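Local coordinates for protein ribosomal RNA small subunit methyltransferase Nep1 (Archaeoglobus fulgidus, PDB 3O7B) that probably methylates N1 of a specific pseudouridine in 16S ribosomal RNA, using S-adenosylmethionine as the methyl donor, during small-subunit biogenesis, at residues A[27-39]-A[104-117]. Residues are numbered along the deposited sequence; the frame is centred on the assembly and turned at random.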
loop_
_atom_site.group_PDB
_atom_site.type_symbol
_atom_site.label_atom_id
_atom_site.label_comp_id
_atom_site.label_asym_id
_atom_site.label_seq_id
_atom_site.Cartn_x
_atom_site.Cartn_y
_atom_site.Cartn_z
ATOM N N GLY A 27 -18.183 -19.258 5.537
ATOM C CA GLY A 27 -17.639 -18.010 5.059
ATOM C C GLY A 27 -16.497 -18.114 4.071
ATOM O O GLY A 27 -15.852 -19.166 3.940
ATOM N N SER A 28 -16.257 -16.998 3.393
ATOM C CA SER A 28 -15.110 -16.856 2.506
ATOM C C SER A 28 -13.857 -16.457 3.264
ATOM O O SER A 28 -13.903 -16.066 4.434
ATOM C CB SER A 28 -15.408 -15.863 1.378
ATOM O OG SER A 28 -16.391 -16.412 0.507
ATOM N N ALA A 29 -12.730 -16.595 2.588
ATOM C CA ALA A 29 -11.445 -16.181 3.118
ATOM C C ALA A 29 -10.571 -15.648 2.010
ATOM O O ALA A 29 -10.664 -16.081 0.868
ATOM C CB ALA A 29 -10.732 -17.367 3.791
ATOM N N PHE A 30 -9.666 -14.747 2.377
ATOM C CA PHE A 30 -8.554 -14.359 1.540
ATOM C C PHE A 30 -7.291 -14.905 2.146
ATOM O O PHE A 30 -7.099 -14.797 3.371
ATOM C CB PHE A 30 -8.439 -12.831 1.477
ATOM C CG PHE A 30 -9.422 -12.182 0.557
ATOM C CD1 PHE A 30 -9.001 -11.660 -0.675
ATOM C CD2 PHE A 30 -10.769 -12.048 0.922
ATOM C CE1 PHE A 30 -9.903 -11.018 -1.523
ATOM C CE2 PHE A 30 -11.682 -11.410 0.055
ATOM C CZ PHE A 30 -11.236 -10.911 -1.158
ATOM N N VAL A 31 -6.457 -15.539 1.317
ATOM C CA VAL A 31 -5.220 -16.131 1.764
ATOM C C VAL A 31 -4.073 -15.581 0.941
ATOM O O VAL A 31 -4.028 -15.775 -0.286
ATOM C CB VAL A 31 -5.232 -17.696 1.627
ATOM C CG1 VAL A 31 -3.981 -18.295 2.212
ATOM C CG2 VAL A 31 -6.488 -18.271 2.266
ATOM N N PHE A 32 -3.130 -14.911 1.599
ATOM C CA PHE A 32 -1.907 -14.498 0.934
ATOM C C PHE A 32 -0.904 -15.611 1.023
ATOM O O PHE A 32 -0.622 -16.112 2.117
ATOM C CB PHE A 32 -1.394 -13.175 1.515
ATOM C CG PHE A 32 -2.344 -12.033 1.260
ATOM C CD1 PHE A 32 -2.485 -11.516 -0.023
ATOM C CD2 PHE A 32 -3.138 -11.515 2.291
ATOM C CE1 PHE A 32 -3.414 -10.503 -0.295
ATOM C CE2 PHE A 32 -4.060 -10.478 2.024
ATOM C CZ PHE A 32 -4.183 -9.979 0.729
ATOM N N LEU A 33 -0.410 -16.021 -0.137
ATOM C CA LEU A 33 0.453 -17.211 -0.250
ATOM C C LEU A 33 1.914 -16.887 -0.335
ATOM O O LEU A 33 2.329 -15.933 -1.024
ATOM C CB LEU A 33 0.063 -18.021 -1.486
ATOM C CG LEU A 33 -1.319 -18.639 -1.498
ATOM C CD1 LEU A 33 -1.498 -19.370 -2.822
ATOM C CD2 LEU A 33 -1.528 -19.615 -0.312
ATOM N N GLU A 34 2.727 -17.696 0.345
ATOM C CA GLU A 34 4.180 -17.565 0.305
ATOM C C GLU A 34 4.605 -16.129 0.620
ATOM O O GLU A 34 5.513 -15.566 -0.015
ATOM C CB GLU A 34 4.745 -18.046 -1.041
ATOM C CG GLU A 34 4.576 -19.555 -1.241
ATOM C CD GLU A 34 5.141 -20.039 -2.545
ATOM O OE1 GLU A 34 5.988 -19.333 -3.134
ATOM O OE2 GLU A 34 4.739 -21.151 -2.963
ATOM N N ALA A 35 3.963 -15.551 1.634
ATOM C CA ALA A 35 4.316 -14.179 2.017
ATOM C C ALA A 35 5.753 -14.122 2.485
ATOM O O ALA A 35 6.256 -15.016 3.194
ATOM C CB ALA A 35 3.382 -13.649 3.068
ATOM N N SER A 36 6.429 -13.056 2.077
ATOM C CA SER A 36 7.852 -12.878 2.274
ATOM C C SER A 36 8.089 -12.315 3.673
ATOM O O SER A 36 8.502 -11.150 3.854
ATOM C CB SER A 36 8.364 -11.941 1.175
ATOM O OG SER A 36 9.772 -11.931 1.107
ATOM N N LEU A 37 7.809 -13.156 4.667
ATOM C CA LEU A 37 7.738 -12.757 6.057
ATOM C C LEU A 37 8.438 -13.818 6.898
ATOM O O LEU A 37 7.931 -14.935 7.064
ATOM C CB LEU A 37 6.267 -12.648 6.418
ATOM C CG LEU A 37 5.725 -11.868 7.583
ATOM C CD1 LEU A 37 5.967 -10.386 7.355
ATOM C CD2 LEU A 37 4.249 -12.159 7.645
ATOM N N GLU A 38 9.614 -13.467 7.399
ATOM C CA GLU A 38 10.419 -14.369 8.221
ATOM C C GLU A 38 11.444 -13.592 9.022
ATOM O O GLU A 38 11.861 -12.492 8.620
ATOM C CB GLU A 38 11.133 -15.410 7.337
ATOM C CG GLU A 38 12.310 -14.876 6.529
ATOM C CD GLU A 38 12.799 -15.867 5.502
ATOM O OE1 GLU A 38 13.094 -17.016 5.908
ATOM O OE2 GLU A 38 12.879 -15.516 4.309
ATOM N N LEU A 39 11.875 -14.178 10.135
ATOM C CA LEU A 39 12.993 -13.641 10.886
ATOM C C LEU A 39 14.314 -13.967 10.179
ATOM O O LEU A 39 14.372 -14.854 9.325
ATOM C CB LEU A 39 12.981 -14.183 12.321
ATOM C CG LEU A 39 11.726 -13.856 13.136
ATOM C CD1 LEU A 39 11.774 -14.530 14.499
ATOM C CD2 LEU A 39 11.537 -12.349 13.263
ATOM N N ASP A 104 -17.528 -10.079 5.657
ATOM C CA ASP A 104 -17.972 -11.485 5.505
ATOM C C ASP A 104 -16.853 -12.444 5.106
ATOM O O ASP A 104 -17.092 -13.499 4.484
ATOM C CB ASP A 104 -19.096 -11.580 4.457
ATOM C CG ASP A 104 -18.581 -11.499 3.018
ATOM O OD1 ASP A 104 -17.539 -10.849 2.796
ATOM O OD2 ASP A 104 -19.209 -12.102 2.113
ATOM N N PHE A 105 -15.625 -12.061 5.419
ATOM C CA PHE A 105 -14.505 -12.931 5.125
ATOM C C PHE A 105 -13.464 -12.948 6.230
ATOM O O PHE A 105 -13.335 -12.013 7.033
ATOM C CB PHE A 105 -13.875 -12.600 3.760
ATOM C CG PHE A 105 -13.304 -11.197 3.653
ATOM C CD1 PHE A 105 -12.003 -10.929 4.063
ATOM C CD2 PHE A 105 -14.056 -10.173 3.075
ATOM C CE1 PHE A 105 -11.468 -9.642 3.931
ATOM C CE2 PHE A 105 -13.530 -8.887 2.930
ATOM C CZ PHE A 105 -12.244 -8.619 3.371
ATOM N N GLU A 106 -12.745 -14.053 6.283
ATOM C CA GLU A 106 -11.570 -14.208 7.121
ATOM C C GLU A 106 -10.320 -13.907 6.305
ATOM O O GLU A 106 -10.363 -13.933 5.071
ATOM C CB GLU A 106 -11.456 -15.634 7.669
ATOM C CG GLU A 106 -12.475 -16.051 8.711
ATOM C CD GLU A 106 -12.078 -17.384 9.358
ATOM O OE1 GLU A 106 -12.111 -18.449 8.677
ATOM O OE2 GLU A 106 -11.704 -17.375 10.549
ATOM N N VAL A 107 -9.214 -13.655 7.003
ATOM C CA VAL A 107 -7.931 -13.319 6.400
ATOM C C VAL A 107 -6.812 -14.155 6.976
ATOM O O VAL A 107 -6.650 -14.246 8.203
ATOM C CB VAL A 107 -7.600 -11.816 6.619
ATOM C CG1 VAL A 107 -6.232 -11.468 6.055
ATOM C CG2 VAL A 107 -8.670 -10.976 5.985
ATOM N N TYR A 108 -6.045 -14.794 6.090
ATOM C CA TYR A 108 -4.894 -15.575 6.479
ATOM C C TYR A 108 -3.671 -15.183 5.698
ATOM O O TYR A 108 -3.776 -14.757 4.534
ATOM C CB TYR A 108 -5.130 -17.074 6.210
ATOM C CG TYR A 108 -6.250 -17.679 7.012
ATOM C CD1 TYR A 108 -5.993 -18.238 8.257
ATOM C CD2 TYR A 108 -7.555 -17.667 6.544
ATOM C CE1 TYR A 108 -7.010 -18.809 9.005
ATOM C CE2 TYR A 108 -8.583 -18.247 7.290
ATOM C CZ TYR A 108 -8.286 -18.809 8.523
ATOM O OH TYR A 108 -9.277 -19.387 9.307
ATOM N N VAL A 109 -2.515 -15.365 6.322
ATOM C CA VAL A 109 -1.244 -15.189 5.654
ATOM C C VAL A 109 -0.488 -16.512 5.784
ATOM O O VAL A 109 -0.294 -17.014 6.893
ATOM C CB VAL A 109 -0.422 -14.033 6.277
ATOM C CG1 VAL A 109 0.968 -13.944 5.631
ATOM C CG2 VAL A 109 -1.159 -12.709 6.124
ATOM N N HIS A 110 -0.117 -17.098 4.645
ATOM C CA HIS A 110 0.739 -18.267 4.595
ATOM C C HIS A 110 2.122 -17.755 4.244
ATOM O O HIS A 110 2.273 -17.014 3.259
ATOM C CB HIS A 110 0.157 -19.212 3.530
ATOM C CG HIS A 110 1.126 -20.181 2.938
ATOM N ND1 HIS A 110 1.407 -21.423 3.479
ATOM C CD2 HIS A 110 1.827 -20.098 1.783
ATOM C CE1 HIS A 110 2.259 -22.049 2.681
ATOM N NE2 HIS A 110 2.530 -21.268 1.648
ATOM N N THR A 111 3.120 -18.084 5.044
ATOM C CA THR A 111 4.462 -17.567 4.793
ATOM C C THR A 111 5.272 -18.507 3.892
ATOM O O THR A 111 4.882 -19.673 3.675
ATOM C CB THR A 111 5.253 -17.323 6.081
ATOM O OG1 THR A 111 5.632 -18.597 6.624
ATOM C CG2 THR A 111 4.431 -16.558 7.101
ATOM N N LEU A 112 6.400 -18.000 3.397
ATOM C CA LEU A 112 7.335 -18.788 2.581
ATOM C C LEU A 112 7.789 -20.052 3.266
ATOM O O LEU A 112 8.189 -21.000 2.585
ATOM C CB LEU A 112 8.588 -17.979 2.274
ATOM C CG LEU A 112 8.480 -16.940 1.185
ATOM C CD1 LEU A 112 9.723 -16.064 1.227
ATOM C CD2 LEU A 112 8.337 -17.630 -0.167
ATOM N N ASN A 113 7.780 -20.040 4.594
ATOM C CA ASN A 113 8.224 -21.190 5.389
ATOM C C ASN A 113 7.079 -22.102 5.814
ATOM O O ASN A 113 7.282 -23.046 6.593
ATOM C CB ASN A 113 9.059 -20.714 6.582
ATOM C CG ASN A 113 10.349 -20.032 6.144
ATOM O OD1 ASN A 113 10.700 -18.951 6.637
ATOM N ND2 ASN A 113 11.053 -20.648 5.193
ATOM N N GLY A 114 5.881 -21.825 5.304
ATOM C CA GLY A 114 4.707 -22.671 5.517
ATOM C C GLY A 114 3.885 -22.402 6.765
ATOM O O GLY A 114 2.930 -23.139 7.063
ATOM N N GLU A 115 4.231 -21.341 7.496
ATOM C CA GLU A 115 3.478 -20.984 8.695
ATOM C C GLU A 115 2.154 -20.335 8.296
ATOM O O GLU A 115 2.067 -19.713 7.230
ATOM C CB GLU A 115 4.269 -20.020 9.568
ATOM C CG GLU A 115 5.586 -20.573 10.037
ATOM C CD GLU A 115 6.660 -19.519 10.080
ATOM O OE1 GLU A 115 6.841 -18.791 9.066
ATOM O OE2 GLU A 115 7.335 -19.418 11.125
ATOM N N ILE A 116 1.141 -20.484 9.140
ATOM C CA ILE A 116 -0.183 -19.954 8.906
ATOM C C ILE A 116 -0.475 -18.905 9.985
ATOM O O ILE A 116 -0.438 -19.216 11.179
ATOM C CB ILE A 116 -1.261 -21.083 8.931
ATOM C CG1 ILE A 116 -1.040 -22.101 7.787
ATOM C CG2 ILE A 116 -2.649 -20.506 8.856
ATOM C CD1 ILE A 116 -1.063 -21.493 6.388
ATOM N N ILE A 117 -0.746 -17.674 9.555
ATOM C CA ILE A 117 -1.129 -16.593 10.452
ATOM C C ILE A 117 -2.568 -16.206 10.174
ATOM O O ILE A 117 -2.960 -15.950 9.025
ATOM C CB ILE A 117 -0.206 -15.370 10.240
ATOM C CG1 ILE A 117 1.251 -15.720 10.519
ATOM C CG2 ILE A 117 -0.701 -14.164 11.058
ATOM C CD1 ILE A 117 2.262 -14.753 9.894
#
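Phe30 turns the edge of its ring to one face of Phe105: CD2 of Phe30 lies 3.6 Å from CD1 of Phe105, with the planes at 57°, an edge-to-face pair on which Leu97 of helix 87-98 packs. In-plane at the Phe105 rim sits CG2 of Val107; on the opposite face of the sheet the Tyr108 edge meets Ala29 CB. The imidazole of His110, swung anti to its backbone N (chi1 157°), brings CD2, near the ring plane, into a tight contact, not a hydrogen bond, with Glu34 N (2.9 Å). Between these faces strands 28-33 and 105-111 pair in parallel, with His110 N to Phe32 O (2.8 Å) nearly collinear with the carbonyl. A beta bulge then shifts the register, and Ala35 N binds His110 O. Past it, Thr111 OG1 donates to the anti lone pair of Glu115 OE1 (2.7 Å) and accepts from Asn113 N, forming an ST turn, and from Glu115 N. A valine in place of Thr111 would probably leave Glu115 OE1 without this donor and both N-H groups without their acceptor. Leu112 packs CD2 on Glu34 CB. Apolar contacts are thus joined by polar ones: Glu34 salt-bridges Lys83 and hydrogen-bonds Thr205; Ser36 OG hydrogen-bonds Lys83 O and Arg86 N, consistent with placing the predicted rRNA-contacting Arg86 here.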